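Local coordinates for septation protein imp2 (Schizosaccharomyces pombe, PDB 5C1F) that links the cytokinetic machinery to membrane phospholipids and is required for normal septation, taking part in disassembly of the medial ring, at residues Lys79-Asn84 with Glu245-Asn250. Sequence-based numbering, arbitrary orientation.
Sequences KAEVDN and ERIRKN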
ATOM      1  N   LYS A  79      -6.705  12.162  -9.863  1.00 17.40           N
ATOM      2  CA  LYS A  79      -7.543  10.997  -9.603  1.00 17.56           C
ATOM      3  C   LYS A  79      -7.220   9.869 -10.572  1.00 17.78           C
ATOM      4  O   LYS A  79      -7.225   8.699 -10.198  1.00 27.58           O
ATOM      5  CB  LYS A  79      -9.021  11.369  -9.696  1.00 27.71           C
ATOM      6  CG  LYS A  79      -9.925  10.485  -8.863  1.00 38.99           C
ATOM      7  CD  LYS A  79     -11.280  11.139  -8.627  1.00 43.90           C
ATOM      8  CE  LYS A  79     -11.971  11.441  -9.946  1.00 45.06           C
ATOM      9  NZ  LYS A  79     -12.235  10.166 -10.675  1.00 49.41           N
ATOM     10  N   ALA A  80      -6.937  10.225 -11.817  1.00 18.12           N
ATOM     11  CA  ALA A  80      -6.531   9.244 -12.813  1.00 20.15           C
ATOM     12  C   ALA A  80      -5.173   8.639 -12.473  1.00 24.14           C
ATOM     13  O   ALA A  80      -4.927   7.464 -12.744  1.00 18.30           O
ATOM     14  CB  ALA A  80      -6.492   9.877 -14.196  1.00 19.20           C
ATOM     15  N   GLU A  81      -4.290   9.434 -11.874  1.00 17.69           N
ATOM     16  CA  GLU A  81      -2.953   8.945 -11.564  1.00 17.47           C
ATOM     17  C   GLU A  81      -2.936   8.139 -10.271  1.00 22.05           C
ATOM     18  O   GLU A  81      -2.107   7.243 -10.106  1.00 20.16           O
ATOM     19  CB  GLU A  81      -1.948  10.101 -11.495  1.00 17.49           C
ATOM     20  CG  GLU A  81      -1.612  10.721 -12.855  1.00 18.19           C
ATOM     21  CD  GLU A  81      -1.001   9.728 -13.848  1.00 25.46           C
ATOM     22  OE1 GLU A  81      -0.597   8.618 -13.438  1.00 22.37           O
ATOM     23  OE2 GLU A  81      -0.922  10.063 -15.050  1.00 27.51           O
ATOM     24  N   VAL A  82      -3.854   8.452  -9.359  1.00 20.67           N
ATOM     25  CA  VAL A  82      -4.047   7.624  -8.174  1.00 16.61           C
ATOM     26  C   VAL A  82      -4.593   6.265  -8.617  1.00 33.33           C
ATOM     27  O   VAL A  82      -4.243   5.224  -8.051  1.00 16.80           O
ATOM     28  CB  VAL A  82      -4.995   8.299  -7.155  1.00 16.63           C
ATOM     29  CG1 VAL A  82      -5.519   7.296  -6.136  1.00 16.76           C
ATOM     30  CG2 VAL A  82      -4.285   9.453  -6.458  1.00 16.46           C
ATOM     31  N   ASP A  83      -5.428   6.280  -9.656  1.00 17.35           N
ATOM     32  CA  ASP A  83      -5.950   5.053 -10.246  1.00 17.87           C
ATOM     33  C   ASP A  83      -4.824   4.248 -10.890  1.00 24.88           C
ATOM     34  O   ASP A  83      -4.782   3.023 -10.770  1.00 23.13           O
ATOM     35  CB  ASP A  83      -7.036   5.370 -11.276  1.00 29.43           C
ATOM     36  CG  ASP A  83      -7.877   4.156 -11.637  1.00 33.46           C
ATOM     37  OD1 ASP A  83      -7.890   3.177 -10.861  1.00 34.17           O
ATOM     38  OD2 ASP A  83      -8.537   4.189 -12.697  1.00 34.30           O
ATOM     39  N   ASN A  84      -3.908   4.936 -11.567  1.00 18.89           N
ATOM     40  CA  ASN A  84      -2.755   4.270 -12.170  1.00 19.41           C
ATOM     41  C   ASN A  84      -1.867   3.632 -11.109  1.00 19.28           C
ATOM     42  O   ASN A  84      -1.277   2.576 -11.325  1.00 18.47           O
ATOM     43  CB  ASN A  84      -1.940   5.249 -13.014  1.00 18.26           C
ATOM     44  CG  ASN A  84      -2.570   5.512 -14.363  1.00 29.83           C
ATOM     45  OD1 ASN A  84      -3.308   4.675 -14.889  1.00 28.48           O
ATOM     46  ND2 ASN A  84      -2.282   6.676 -14.936  1.00 25.75           N
ATOM     47  N   GLU A 245       5.035  12.307 -10.647  1.00 25.25           N
ATOM     48  CA  GLU A 245       5.730  13.273 -11.481  1.00 22.14           C
ATOM     49  C   GLU A 245       4.787  13.826 -12.540  1.00 29.56           C
ATOM     50  O   GLU A 245       4.831  15.012 -12.863  1.00 33.31           O
ATOM     51  CB  GLU A 245       6.958  12.638 -12.133  1.00 23.80           C
ATOM     52  CG  GLU A 245       7.983  13.651 -12.615  1.00 41.21           C
ATOM     53  CD  GLU A 245       8.668  14.376 -11.470  1.00 56.54           C
ATOM     54  OE1 GLU A 245       9.299  13.700 -10.627  1.00 61.10           O
ATOM     55  OE2 GLU A 245       8.575  15.621 -11.410  1.00 61.45           O
ATOM     56  N   ARG A 246       3.919  12.968 -13.068  1.00 17.50           N
ATOM     57  CA  ARG A 246       2.953  13.404 -14.070  1.00 26.26           C
ATOM     58  C   ARG A 246       1.921  14.362 -13.463  1.00 30.89           C
ATOM     59  O   ARG A 246       1.475  15.299 -14.128  1.00 27.48           O
ATOM     60  CB  ARG A 246       2.266  12.199 -14.720  1.00 17.86           C
ATOM     61  CG  ARG A 246       3.198  11.386 -15.621  1.00 18.79           C
ATOM     62  CD  ARG A 246       2.458  10.352 -16.476  1.00 19.19           C
ATOM     63  NE  ARG A 246       1.834   9.298 -15.681  1.00 21.40           N
ATOM     64  CZ  ARG A 246       2.439   8.170 -15.318  1.00 20.65           C
ATOM     65  NH1 ARG A 246       3.697   7.944 -15.672  1.00 18.89           N
ATOM     66  NH2 ARG A 246       1.785   7.269 -14.595  1.00 17.57           N
ATOM     67  N   ILE A 247       1.560  14.145 -12.200  1.00 16.32           N
ATOM     68  CA  ILE A 247       0.661  15.065 -11.507  1.00 19.98           C
ATOM     69  C   ILE A 247       1.322  16.437 -11.385  1.00 24.35           C
ATOM     70  O   ILE A 247       0.710  17.461 -11.687  1.00 23.18           O
ATOM     71  CB  ILE A 247       0.270  14.556 -10.103  1.00 15.14           C
ATOM     72  CG1 ILE A 247      -0.492  13.234 -10.206  1.00 17.20           C
ATOM     73  CG2 ILE A 247      -0.575  15.593  -9.383  1.00 14.91           C
ATOM     74  CD1 ILE A 247      -0.769  12.567  -8.871  1.00 14.37           C
ATOM     75  N   ARG A 248       2.585  16.443 -10.967  1.00 19.53           N
ATOM     76  CA  ARG A 248       3.340  17.685 -10.819  1.00 17.16           C
ATOM     77  C   ARG A 248       3.509  18.423 -12.142  1.00 18.04           C
ATOM     78  O   ARG A 248       3.444  19.646 -12.177  1.00 31.17           O
ATOM     79  CB  ARG A 248       4.713  17.408 -10.205  1.00 18.68           C
ATOM     80  CG  ARG A 248       4.649  16.954  -8.763  1.00 16.95           C
ATOM     81  CD  ARG A 248       6.011  17.021  -8.099  1.00 22.99           C
ATOM     82  NE  ARG A 248       6.847  15.873  -8.423  1.00 22.35           N
ATOM     83  CZ  ARG A 248       6.854  14.741  -7.728  1.00 25.47           C
ATOM     84  NH1 ARG A 248       6.062  14.606  -6.670  1.00 18.73           N
ATOM     85  NH2 ARG A 248       7.652  13.743  -8.085  1.00 17.60           N
ATOM     86  N   LYS A 249       3.726  17.681 -13.226  1.00 20.69           N
ATOM     87  CA  LYS A 249       3.891  18.298 -14.542  1.00 24.01           C
ATOM     88  C   LYS A 249       2.601  18.982 -14.966  1.00 21.16           C
ATOM     89  O   LYS A 249       2.625  20.059 -15.552  1.00 24.98           O
ATOM     90  CB  LYS A 249       4.311  17.267 -15.591  1.00 27.92           C
ATOM     91  CG  LYS A 249       5.711  16.728 -15.386  1.00 36.69           C
ATOM     92  CD  LYS A 249       6.733  17.850 -15.327  1.00 45.84           C
ATOM     93  CE  LYS A 249       8.121  17.313 -15.017  1.00 50.84           C
ATOM     94  NZ  LYS A 249       9.128  18.406 -14.926  1.00 51.11           N
ATOM     95  N   ASN A 250       1.476  18.350 -14.652  1.00 19.51           N
ATOM     96  CA  ASN A 250       0.174  18.929 -14.945  1.00 22.43           C
ATOM     97  C   ASN A 250      -0.088  20.174 -14.104  1.00 27.16           C
ATOM     98  O   ASN A 250      -0.634  21.166 -14.593  1.00 29.65           O
ATOM     99  CB  ASN A 250      -0.926  17.897 -14.710  1.00 21.47           C
ATOM    100  CG  ASN A 250      -2.301  18.429 -15.046  1.00 25.35           C
ATOM    101  OD1 ASN A 250      -3.048  18.847 -14.164  1.00 25.83           O
ATOM    102  ND2 ASN A 250      -2.640  18.417 -16.330  1.00 25.81           N
TER
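Glu81 and Arg246 form the salt bridge between segments 79-84 and 245-250, whose local axes run antiparallel (170°), 10.0 Å apart. Arg246 presents the NE side of its guanidinium, one nitrogen to each carboxylate oxygen. Arg246 NE reaches Glu81 OE2 at 2.9 Å along a nearly straight bond. Arg246 NH2 meets Glu81 OE1 at 3.0 Å, in a more bent one. OE2 lies in the guanidinium plane, but the two flat groups are turned 53° apart, and NE comes to OE2 from above the carboxylate. The two side chains meet nearly perpendicularly, and the bend at chi3 (-66°) turns the Arg246 head toward the carboxylate.

Asn84, one turn on from Glu81, gives a second hydrogen bond to Glu81 OE1, from Asn84 ND2 at 3.0 Å. It arrives on the face of the carboxylate opposite that used by Arg246 NH2, so OE1 is held by two donors and the rotation of the carboxylate is restrained.

Apolar packing lies beside the polar pair. Glu81 CB sits 3.7 Å from Ile247 CG1, the two chains running alongside in opposite senses; Ile247 also touches Met78 of its own chain and Thr230 of the second subunit.

The contact joins helices 69-155 and 162-252, an antiparallel pairing of long helices, as in the elongated helical bundle of the dimeric F-BAR domain.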